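PDB 3I2W: syndapin from Drosophila melanogaster, which binds phospholipids and probably acts in endocytosis and the internalisation of plasma membrane proteins, here represented by its dimeric F-BAR domain. Local coordinates for residues 135-140 with 195-200; 128-133 with 202-207; 26-31 with 97-102; 13-18 with 114-119. One frame throughout, in Å; residues are numbered along the deposited sequence.

Interaction 1 of 4, residues 135-140 with 195-200; sequences AKVEKA and QAIAEI
Val137 meets Ala196 where two long antiparallel helices of the F-BAR domain, 114-159 and 169-240, run side by side in the elongated antiparallel helical bundle. The axes of the short segments come within 8.7 Å at an angle of 164°. Small side chains at Ala140 and Ala196 are consistent with so near an approach, and the CA atoms of Val137 and Ala196 are 5.2 Å apart.

Apolar packing carries the contact, and one methyl group does most of it. With chi1 of 161°, Val137 places CG1 anti to its backbone N, and the other branch, CG2, is the one that reaches across. This methyl touches CB of Ala196 at 3.8 Å, CG1 of Ile197 at 4.0 Å and CG2 of Ile200 at 3.9 Å, three side chains spread over one turn of the facing helix. One turn further on, Ala140 adds a looser methyl pair, its CB 4.3 Å from CB of Ala196. Tyr193 also packs on Val137 and Ala140, while Ser285 and Pro284 of the second subunit pack on Ile197 and Ile200, respectively.

The charged residues at the margin contribute little direct contact. NZ of Lys136 stays 5.9 Å from OE1 of Glu199, so their opposite charges may attract one another but form no salt bridge.

The same valine methyl also meets backbone. The carbonyl oxygen of Ala196 accepts from the N atoms of Glu199 and Ile200 in its own helix, and CG2 of Val137 rests 3.6 Å from the carbonyl C of Ala196.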
# COMPACT_ATOMS: atom_id res chain seq x y z
N ALA B 135 5.14 -23.84 -53.60
CA ALA B 135 4.69 -22.97 -54.67
C ALA B 135 4.43 -23.81 -55.94
O ALA B 135 3.32 -23.84 -56.47
CB ALA B 135 5.73 -21.86 -54.92
N LYS B 136 5.46 -24.50 -56.40
CA LYS B 136 5.31 -25.54 -57.36
C LYS B 136 4.10 -26.40 -57.08
O LYS B 136 3.20 -26.46 -57.91
CB LYS B 136 6.57 -26.37 -57.42
CG LYS B 136 7.75 -25.59 -58.00
CD LYS B 136 8.90 -26.55 -58.28
CE LYS B 136 10.26 -25.88 -58.36
NZ LYS B 136 10.28 -24.90 -59.48
N VAL B 137 3.99 -27.03 -55.93
CA VAL B 137 2.85 -27.89 -55.77
C VAL B 137 1.63 -27.08 -56.08
O VAL B 137 0.75 -27.56 -56.73
CB VAL B 137 2.76 -28.60 -54.44
CG1 VAL B 137 1.35 -29.08 -54.18
CG2 VAL B 137 3.67 -29.78 -54.42
N GLU B 138 1.59 -25.83 -55.67
CA GLU B 138 0.38 -25.05 -55.84
C GLU B 138 0.05 -24.63 -57.28
O GLU B 138 -1.11 -24.61 -57.64
CB GLU B 138 0.37 -23.88 -54.87
CG GLU B 138 0.38 -24.32 -53.41
CD GLU B 138 -0.94 -24.94 -52.91
OE1 GLU B 138 -0.91 -25.99 -52.19
OE2 GLU B 138 -2.01 -24.38 -53.23
N LYS B 139 1.07 -24.31 -58.09
CA LYS B 139 0.90 -24.06 -59.54
C LYS B 139 0.43 -25.34 -60.22
O LYS B 139 -0.67 -25.40 -60.76
CB LYS B 139 2.20 -23.59 -60.22
CG LYS B 139 2.30 -22.10 -60.48
CD LYS B 139 1.49 -21.57 -61.70
CE LYS B 139 2.13 -21.90 -63.09
NZ LYS B 139 3.49 -22.55 -63.02
N ALA B 140 1.26 -26.37 -60.19
CA ALA B 140 0.88 -27.68 -60.59
C ALA B 140 -0.55 -28.06 -60.19
O ALA B 140 -1.27 -28.61 -61.00
CB ALA B 140 1.86 -28.68 -60.06
N GLN B 195 4.62 -35.06 -59.72
CA GLN B 195 6.05 -34.98 -59.52
C GLN B 195 6.41 -33.93 -58.49
O GLN B 195 7.51 -33.93 -57.95
CB GLN B 195 6.76 -34.63 -60.82
CG GLN B 195 7.07 -35.80 -61.73
CD GLN B 195 6.92 -35.39 -63.18
OE1 GLN B 195 5.80 -35.28 -63.68
NE2 GLN B 195 8.04 -35.11 -63.85
N ALA B 196 5.51 -32.98 -58.30
CA ALA B 196 5.82 -31.87 -57.47
C ALA B 196 5.51 -32.36 -56.06
O ALA B 196 6.30 -32.15 -55.13
CB ALA B 196 4.98 -30.67 -57.85
N ILE B 197 4.40 -33.07 -55.92
CA ILE B 197 4.11 -33.71 -54.66
C ILE B 197 5.22 -34.66 -54.20
O ILE B 197 5.67 -34.63 -53.05
CB ILE B 197 2.81 -34.38 -54.69
CG1 ILE B 197 1.75 -33.31 -54.46
CG2 ILE B 197 2.74 -35.35 -53.55
CD1 ILE B 197 0.38 -33.69 -54.76
N ALA B 198 5.67 -35.51 -55.10
CA ALA B 198 6.77 -36.36 -54.79
C ALA B 198 8.00 -35.56 -54.38
O ALA B 198 8.74 -36.01 -53.52
CB ALA B 198 7.10 -37.27 -56.00
N GLU B 199 8.23 -34.40 -54.98
CA GLU B 199 9.55 -33.74 -54.84
C GLU B 199 9.67 -33.09 -53.46
O GLU B 199 10.74 -33.07 -52.83
CB GLU B 199 9.75 -32.67 -55.91
CG GLU B 199 11.19 -32.48 -56.34
CD GLU B 199 11.49 -31.04 -56.84
OE1 GLU B 199 10.57 -30.42 -57.44
OE2 GLU B 199 12.63 -30.52 -56.63
N ILE B 200 8.52 -32.55 -53.05
CA ILE B 200 8.32 -31.91 -51.78
C ILE B 200 8.32 -33.01 -50.74
O ILE B 200 8.99 -32.84 -49.73
CB ILE B 200 7.01 -31.03 -51.73
CG1 ILE B 200 6.87 -30.28 -50.43
CG2 ILE B 200 5.78 -31.85 -51.81
CD1 ILE B 200 7.33 -28.90 -50.48

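Interaction 2 of 4, residues 128-133 with 202-207; sequences KPWAKL and KYNSVY
Tyr203 lies against Pro129, Trp130 and Leu133 on the antiparallel helix pair 114-159 and 169-240 of the F-BAR bundle. Its CE2 touches CB of Pro129 at 3.4 Å, CD2 reaches the edge of the indole, and CB meets CD1 of Leu133 at 3.7 Å, the leucine crossing the tyrosine at about a right angle. Next comes Asn204, whose OD1 accepts from NE1 of Trp130 at 3.1 Å with an N-H...O angle of 158°. The oxygen sits in the indole plane, whereas the donor is tilted 30° from the amide carbonyl plane.

Tyr207 is the stacking partner of Trp130. In both residues CG stands anti to the backbone N. The tyrosine ring and the five-membered indole ring lie face to face, centroids 3.7 Å apart and planes at 13°. The phenol OH is hydrogen-bonded to Trp5 O and Gln127 NE2, and Trp283 of the second subunit packs on Trp130, Asn204 and Tyr207. An alanine in place of Trp130 would probably leave Asn204 OD1 without this donor and open a gap against the face of Tyr207. CE2 of Tyr207 stands over the centre of the indole, while CD2 of Trp130 falls toward the rim of the phenol ring.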
# COMPACT_ATOMS: atom_id res chain seq x y z
N LYS B 128 12.69 -21.27 -46.90
CA LYS B 128 12.69 -20.90 -48.30
C LYS B 128 12.61 -22.09 -49.30
O LYS B 128 11.62 -22.19 -50.02
CB LYS B 128 13.85 -19.97 -48.60
CG LYS B 128 13.80 -19.43 -49.97
CD LYS B 128 15.03 -18.61 -50.26
CE LYS B 128 14.57 -17.32 -50.93
NZ LYS B 128 15.68 -16.61 -51.68
N PRO B 129 13.61 -23.02 -49.31
CA PRO B 129 13.50 -24.23 -50.15
C PRO B 129 12.12 -24.85 -50.23
O PRO B 129 11.58 -25.06 -51.32
CB PRO B 129 14.44 -25.20 -49.44
CG PRO B 129 15.51 -24.36 -49.02
CD PRO B 129 14.86 -23.06 -48.54
N TRP B 130 11.56 -25.15 -49.08
CA TRP B 130 10.30 -25.85 -49.02
C TRP B 130 9.16 -24.90 -49.45
O TRP B 130 8.12 -25.31 -49.95
CB TRP B 130 10.14 -26.30 -47.59
CG TRP B 130 9.00 -27.10 -47.32
CD1 TRP B 130 8.94 -28.46 -47.36
CD2 TRP B 130 7.75 -26.65 -46.85
NE1 TRP B 130 7.67 -28.89 -46.99
CE2 TRP B 130 6.93 -27.79 -46.66
CE3 TRP B 130 7.22 -25.41 -46.59
CZ2 TRP B 130 5.63 -27.71 -46.21
CZ3 TRP B 130 5.87 -25.32 -46.15
CH2 TRP B 130 5.11 -26.46 -45.96
N ALA B 131 9.37 -23.61 -49.29
CA ALA B 131 8.37 -22.69 -49.76
C ALA B 131 8.26 -22.82 -51.27
O ALA B 131 7.18 -22.95 -51.77
CB ALA B 131 8.72 -21.28 -49.35
N LYS B 132 9.39 -22.76 -51.98
CA LYS B 132 9.45 -23.12 -53.39
C LYS B 132 8.67 -24.40 -53.69
O LYS B 132 7.60 -24.36 -54.31
CB LYS B 132 10.88 -23.34 -53.84
CG LYS B 132 11.82 -22.13 -53.74
CD LYS B 132 11.15 -20.81 -54.15
CE LYS B 132 12.14 -19.63 -54.06
NZ LYS B 132 13.49 -20.12 -54.57
N LEU B 133 9.16 -25.54 -53.22
CA LEU B 133 8.43 -26.76 -53.51
C LEU B 133 6.92 -26.60 -53.22
O LEU B 133 6.08 -27.10 -53.94
CB LEU B 133 9.09 -28.02 -52.91
CG LEU B 133 10.63 -28.03 -53.09
CD1 LEU B 133 11.27 -29.22 -52.50
CD2 LEU B 133 11.09 -27.91 -54.50
N LYS B 202 9.87 -35.49 -50.41
CA LYS B 202 11.16 -36.00 -50.05
C LYS B 202 11.98 -34.95 -49.32
O LYS B 202 12.91 -35.29 -48.57
CB LYS B 202 11.87 -36.65 -51.26
CG LYS B 202 12.72 -35.73 -52.11
CD LYS B 202 14.14 -36.35 -52.31
CE LYS B 202 14.18 -37.47 -53.39
NZ LYS B 202 14.32 -36.92 -54.78
N TYR B 203 11.63 -33.68 -49.52
CA TYR B 203 12.26 -32.59 -48.78
C TYR B 203 11.73 -32.44 -47.35
O TYR B 203 12.41 -31.85 -46.55
CB TYR B 203 12.17 -31.25 -49.50
CG TYR B 203 13.22 -30.24 -49.06
CD1 TYR B 203 14.53 -30.38 -49.45
CD2 TYR B 203 12.88 -29.13 -48.27
CE1 TYR B 203 15.50 -29.46 -49.06
CE2 TYR B 203 13.86 -28.18 -47.86
CZ TYR B 203 15.17 -28.36 -48.26
OH TYR B 203 16.18 -27.46 -47.90
N ASN B 204 10.56 -32.98 -47.04
CA ASN B 204 9.92 -32.66 -45.82
C ASN B 204 10.82 -32.83 -44.62
O ASN B 204 10.80 -32.03 -43.66
CB ASN B 204 8.69 -33.53 -45.61
CG ASN B 204 7.47 -33.05 -46.38
OD1 ASN B 204 7.49 -32.00 -47.03
ND2 ASN B 204 6.40 -33.82 -46.29
N SER B 205 11.60 -33.89 -44.63
CA SER B 205 12.24 -34.21 -43.42
C SER B 205 13.41 -33.25 -43.29
O SER B 205 13.72 -32.80 -42.20
CB SER B 205 12.60 -35.66 -43.43
OG SER B 205 13.71 -35.78 -44.23
N VAL B 206 14.03 -32.89 -44.40
CA VAL B 206 15.07 -31.86 -44.31
C VAL B 206 14.52 -30.56 -43.74
O VAL B 206 15.19 -29.91 -42.94
CB VAL B 206 15.69 -31.59 -45.67
CG1 VAL B 206 16.57 -30.29 -45.67
CG2 VAL B 206 16.47 -32.82 -46.11
N TYR B 207 13.31 -30.19 -44.20
CA TYR B 207 12.55 -29.04 -43.73
C TYR B 207 12.36 -29.18 -42.23
O TYR B 207 12.81 -28.35 -41.48
CB TYR B 207 11.19 -29.02 -44.43
CG TYR B 207 10.19 -27.94 -44.00
CD1 TYR B 207 10.59 -26.63 -43.81
CD2 TYR B 207 8.84 -28.22 -43.88
CE1 TYR B 207 9.69 -25.65 -43.45
CE2 TYR B 207 7.95 -27.25 -43.54
CZ TYR B 207 8.38 -25.96 -43.31
OH TYR B 207 7.49 -24.95 -42.92

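Interaction 3 of 4, residues 26-31 with 97-102; sequences DLQQLI and QIKTWQ
Gln28 lies alongside Ile98, the two side chains running in opposite senses, between the antiparallel helices 11-58 and 63-105. From CB of Gln28, a chi1 of -80° sets CG anti to the carbonyl carbon, and CG packs on CG2 of Ile98 at 3.7 Å. The chain then runs on extended: CD lies 4.0 Å from the backbone N of Lys99, and OE1 rests against CB of Lys99 at 3.4 Å. At the tip, NE2 donates to OE1 of Gln102 over 3.1 Å with an N-H...O angle of 159°. The acceptor is in the Gln28 amide plane, but the donor stands above the Gln102 carbonyl plane, 55° out of it. Gln102 NE2 is hydrogen-bonded to Asn25 OD1. An alanine at Gln28 would probably leave Gln102 OE1 without this donor and strip cover from Ile98 CG2.

Nearby, CD1 of Ile98 touches CD2 of Leu27 at 3.6 Å and meets CD1 of Ile31 tip to tip at 4.1 Å. Phe229 of helix 169-240 and Trp69 of the second subunit pack on Leu27, and Ile232 on Ile98. Such a buried layer, where helices of both subunits converge, is characteristic of the central helical bundle of an F-BAR dimer.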
# COMPACT_ATOMS: atom_id res chain seq x y z
N ASP B 26 6.79 -4.55 -18.33
CA ASP B 26 5.61 -4.69 -17.51
C ASP B 26 6.01 -4.99 -16.08
O ASP B 26 5.47 -4.40 -15.14
CB ASP B 26 4.72 -5.85 -18.01
CG ASP B 26 3.90 -5.50 -19.27
OD1 ASP B 26 3.92 -4.37 -19.80
OD2 ASP B 26 3.24 -6.43 -19.81
N LEU B 27 6.95 -5.92 -15.91
CA LEU B 27 7.36 -6.30 -14.59
C LEU B 27 8.03 -5.11 -13.86
O LEU B 27 7.81 -4.89 -12.66
CB LEU B 27 8.29 -7.46 -14.70
CG LEU B 27 8.70 -8.15 -13.42
CD1 LEU B 27 7.57 -8.72 -12.59
CD2 LEU B 27 9.59 -9.27 -13.92
N GLN B 28 8.82 -4.32 -14.60
CA GLN B 28 9.47 -3.20 -13.97
C GLN B 28 8.38 -2.28 -13.55
O GLN B 28 8.36 -1.82 -12.42
CB GLN B 28 10.47 -2.50 -14.88
CG GLN B 28 11.81 -3.15 -14.99
CD GLN B 28 12.62 -2.59 -16.19
OE1 GLN B 28 13.41 -1.62 -16.07
NE2 GLN B 28 12.40 -3.19 -17.37
N GLN B 29 7.43 -2.04 -14.43
CA GLN B 29 6.36 -1.14 -14.13
C GLN B 29 5.51 -1.61 -12.96
O GLN B 29 5.11 -0.82 -12.14
CB GLN B 29 5.49 -0.92 -15.32
CG GLN B 29 4.32 -0.08 -14.99
CD GLN B 29 3.45 0.18 -16.20
OE1 GLN B 29 3.94 0.21 -17.35
NE2 GLN B 29 2.14 0.41 -15.95
N LEU B 30 5.25 -2.89 -12.86
CA LEU B 30 4.43 -3.40 -11.78
C LEU B 30 5.20 -3.19 -10.48
O LEU B 30 4.63 -2.73 -9.50
CB LEU B 30 4.10 -4.88 -12.05
CG LEU B 30 3.39 -5.79 -11.04
CD1 LEU B 30 2.77 -7.05 -11.63
CD2 LEU B 30 4.32 -6.22 -9.94
N ILE B 31 6.48 -3.49 -10.44
CA ILE B 31 7.19 -3.38 -9.19
C ILE B 31 7.27 -1.93 -8.78
O ILE B 31 7.01 -1.59 -7.63
CB ILE B 31 8.59 -4.02 -9.35
CG1 ILE B 31 8.42 -5.53 -9.33
CG2 ILE B 31 9.59 -3.54 -8.33
CD1 ILE B 31 9.48 -6.21 -10.07
N GLN B 97 18.01 -4.92 -11.62
CA GLN B 97 18.43 -6.18 -12.17
C GLN B 97 17.71 -6.39 -13.48
O GLN B 97 18.32 -6.70 -14.44
CB GLN B 97 18.03 -7.29 -11.25
CG GLN B 97 19.04 -7.70 -10.28
CD GLN B 97 18.58 -8.98 -9.58
OE1 GLN B 97 19.04 -10.05 -9.95
NE2 GLN B 97 17.64 -8.88 -8.63
N ILE B 98 16.40 -6.24 -13.48
CA ILE B 98 15.61 -6.38 -14.66
C ILE B 98 16.02 -5.36 -15.67
O ILE B 98 16.21 -5.69 -16.84
CB ILE B 98 14.13 -6.25 -14.36
CG1 ILE B 98 13.75 -7.30 -13.33
CG2 ILE B 98 13.30 -6.48 -15.65
CD1 ILE B 98 12.33 -7.16 -12.82
N LYS B 99 16.16 -4.12 -15.27
CA LYS B 99 16.60 -3.13 -16.20
C LYS B 99 17.88 -3.61 -16.98
O LYS B 99 18.05 -3.35 -18.17
CB LYS B 99 16.79 -1.80 -15.48
CG LYS B 99 17.38 -0.76 -16.42
CD LYS B 99 16.89 0.60 -16.20
CE LYS B 99 18.06 1.56 -16.22
NZ LYS B 99 17.64 3.03 -16.33
N THR B 100 18.74 -4.34 -16.27
CA THR B 100 20.03 -4.73 -16.75
C THR B 100 19.90 -5.86 -17.73
O THR B 100 20.48 -5.80 -18.85
CB THR B 100 21.00 -5.10 -15.61
OG1 THR B 100 21.78 -3.95 -15.26
CG2 THR B 100 21.99 -6.14 -16.05
N TRP B 101 19.19 -6.90 -17.34
CA TRP B 101 19.01 -8.04 -18.18
C TRP B 101 18.38 -7.61 -19.50
O TRP B 101 18.80 -8.03 -20.57
CB TRP B 101 18.09 -8.95 -17.42
CG TRP B 101 18.00 -10.32 -17.89
CD1 TRP B 101 18.67 -11.39 -17.38
CD2 TRP B 101 17.09 -10.85 -18.85
NE1 TRP B 101 18.28 -12.55 -18.00
CE2 TRP B 101 17.31 -12.25 -18.91
CE3 TRP B 101 16.11 -10.28 -19.68
CZ2 TRP B 101 16.61 -13.09 -19.79
CZ3 TRP B 101 15.40 -11.13 -20.56
CH2 TRP B 101 15.67 -12.51 -20.61
N GLN B 102 17.38 -6.75 -19.41
CA GLN B 102 16.67 -6.32 -20.57
C GLN B 102 17.60 -5.55 -21.53
O GLN B 102 17.48 -5.70 -22.71
CB GLN B 102 15.46 -5.46 -20.14
CG GLN B 102 14.72 -4.77 -21.30
CD GLN B 102 13.60 -3.85 -20.86
OE1 GLN B 102 13.81 -2.95 -20.08
NE2 GLN B 102 12.40 -4.08 -21.37

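Interaction 4 of 4, residues 13-18 with 114-119; sequences TTKRIE and KERKDL
NH1 of Arg116 donates to OE1 of Glu18 over 2.8 Å, with an N-H...O angle of 141°, in a salt bridge that joins helices 11-58 and 114-159 of the F-BAR bundle. The guanidinium and carboxylate planes are 76° apart, and the donor meets OE1 from above the carboxylate plane, 53° out of it.

Arg116 acts as a knob among Thr14, Lys15, Ile17 and Glu18. With CG anti to the backbone N and the chain extended from CG to NE, it lies across the facing helix: CG passes the carbonyl O of Thr14 at 3.5 Å, and CA of Lys15 sits 3.8 Å above one face of the guanidinium, over its centre. Alongside, CD1 of Ile17 lies against the backbone, 3.6 Å from Glu115 O, and makes a looser apolar contact with CB of Leu119 at 4.3 Å.

NE of Arg116 forms a second salt bridge, with Glu120 OE2, an oxygen that also hydrogen-bonds OG1 of Thr14, and Thr13 OG1 hydrogen-bonds Trp271 NE1 of the second subunit. Arg116 thus pairs with two carboxylates, Glu18 on the opposing helix and Glu120 on its own, which is likely to favour the ionised form of both acids.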
# COMPACT_ATOMS: atom_id res chain seq x y z
N THR B 13 6.26 -17.58 -32.84
CA THR B 13 7.43 -17.79 -32.00
C THR B 13 8.34 -16.58 -31.96
O THR B 13 8.87 -16.24 -30.90
CB THR B 13 8.17 -19.04 -32.41
OG1 THR B 13 7.29 -20.15 -32.20
CG2 THR B 13 9.36 -19.28 -31.54
N THR B 14 8.55 -15.94 -33.10
CA THR B 14 9.42 -14.80 -33.12
C THR B 14 8.70 -13.66 -32.40
O THR B 14 9.33 -12.93 -31.66
CB THR B 14 9.87 -14.38 -34.53
OG1 THR B 14 8.76 -13.94 -35.29
CG2 THR B 14 10.43 -15.50 -35.29
N LYS B 15 7.39 -13.53 -32.55
CA LYS B 15 6.72 -12.42 -31.86
C LYS B 15 7.02 -12.55 -30.37
O LYS B 15 7.16 -11.55 -29.67
CB LYS B 15 5.21 -12.40 -32.17
CG LYS B 15 4.43 -11.35 -31.45
CD LYS B 15 3.01 -11.13 -32.05
CE LYS B 15 2.00 -10.53 -30.98
NZ LYS B 15 1.70 -11.50 -29.78
N ARG B 16 7.18 -13.78 -29.93
CA ARG B 16 7.35 -14.06 -28.51
C ARG B 16 8.68 -13.54 -27.95
O ARG B 16 8.75 -13.20 -26.80
CB ARG B 16 7.15 -15.55 -28.21
CG ARG B 16 7.50 -15.84 -26.75
CD ARG B 16 7.53 -17.32 -26.37
NE ARG B 16 8.51 -18.06 -27.13
CZ ARG B 16 8.80 -19.34 -26.93
NH1 ARG B 16 8.23 -20.02 -25.92
NH2 ARG B 16 9.68 -19.95 -27.71
N ILE B 17 9.73 -13.51 -28.76
CA ILE B 17 10.94 -12.82 -28.41
C ILE B 17 10.63 -11.41 -27.98
O ILE B 17 11.09 -11.02 -26.93
CB ILE B 17 11.88 -12.72 -29.63
CG1 ILE B 17 12.39 -14.08 -29.99
CG2 ILE B 17 13.08 -11.88 -29.33
CD1 ILE B 17 13.14 -14.08 -31.25
N GLU B 18 9.91 -10.65 -28.81
CA GLU B 18 9.58 -9.25 -28.52
C GLU B 18 8.59 -9.13 -27.35
O GLU B 18 8.62 -8.17 -26.60
CB GLU B 18 8.99 -8.62 -29.75
CG GLU B 18 8.31 -7.27 -29.48
CD GLU B 18 8.34 -6.24 -30.64
OE1 GLU B 18 8.80 -6.55 -31.74
OE2 GLU B 18 7.92 -5.07 -30.44
N LYS B 114 16.74 -6.66 -32.70
CA LYS B 114 17.63 -7.45 -33.44
C LYS B 114 17.47 -8.92 -33.16
O LYS B 114 17.48 -9.70 -34.06
CB LYS B 114 19.02 -6.97 -33.10
CG LYS B 114 20.14 -7.62 -33.85
CD LYS B 114 21.41 -6.87 -33.55
CE LYS B 114 22.64 -7.74 -33.84
NZ LYS B 114 22.45 -8.34 -35.17
N GLU B 115 17.29 -9.32 -31.91
CA GLU B 115 17.08 -10.72 -31.65
C GLU B 115 15.87 -11.27 -32.36
O GLU B 115 15.89 -12.41 -32.81
CB GLU B 115 17.04 -11.03 -30.15
CG GLU B 115 18.39 -10.75 -29.43
CD GLU B 115 18.72 -9.24 -29.31
OE1 GLU B 115 17.92 -8.39 -29.73
OE2 GLU B 115 19.78 -8.88 -28.75
N ARG B 116 14.82 -10.48 -32.52
CA ARG B 116 13.69 -10.93 -33.34
C ARG B 116 13.99 -11.00 -34.84
O ARG B 116 13.74 -12.00 -35.50
CB ARG B 116 12.50 -10.02 -33.08
CG ARG B 116 11.18 -10.59 -33.49
CD ARG B 116 10.09 -9.56 -33.32
NE ARG B 116 8.95 -9.91 -34.15
CZ ARG B 116 7.73 -9.41 -34.06
NH1 ARG B 116 7.41 -8.53 -33.16
NH2 ARG B 116 6.81 -9.86 -34.87
N LYS B 117 14.54 -9.92 -35.38
CA LYS B 117 14.80 -9.78 -36.81
C LYS B 117 15.72 -10.85 -37.30
O LYS B 117 15.46 -11.44 -38.33
CB LYS B 117 15.47 -8.44 -37.05
CG LYS B 117 16.03 -8.26 -38.43
CD LYS B 117 14.95 -7.95 -39.45
CE LYS B 117 15.34 -8.39 -40.87
NZ LYS B 117 14.23 -7.95 -41.76
N ASP B 118 16.79 -11.12 -36.55
CA ASP B 118 17.74 -12.15 -36.90
C ASP B 118 17.09 -13.49 -36.99
O ASP B 118 17.35 -14.24 -37.91
CB ASP B 118 18.84 -12.25 -35.87
CG ASP B 118 19.83 -11.13 -35.94
OD1 ASP B 118 19.89 -10.42 -36.95
OD2 ASP B 118 20.57 -10.92 -34.94
N LEU B 119 16.26 -13.84 -36.03
CA LEU B 119 15.66 -15.14 -36.08
C LEU B 119 14.53 -15.29 -37.06
O LEU B 119 14.12 -16.40 -37.36
CB LEU B 119 15.16 -15.54 -34.73
CG LEU B 119 16.29 -16.33 -34.20
CD1 LEU B 119 17.31 -15.28 -33.72
CD2 LEU B 119 15.72 -17.00 -33.10

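Overall arrangement
All four contacts join antiparallel helices inside the F-BAR domain. Interactions 1 and 2 are successive layers of one helix pair, 114-159 with 169-240; their centres are 11 Å apart and they touch, Ile200 CD1 packing on Leu133 and Trp130. Along the chain interaction 1 is nested within the loop closed by interaction 2. Nearer the chain's centre, interaction 4 joins helix 11-58 to helix 114-159, and interaction 3, nested inside its loop, joins 11-58 to 63-105, both closing before interactions 1 and 2 open. Interactions 1 and 3 are the farthest separated, about 49 Å between centres. Every contact has residues near the second subunit, so the packing within the chain lies next to the dimer interface in all four places.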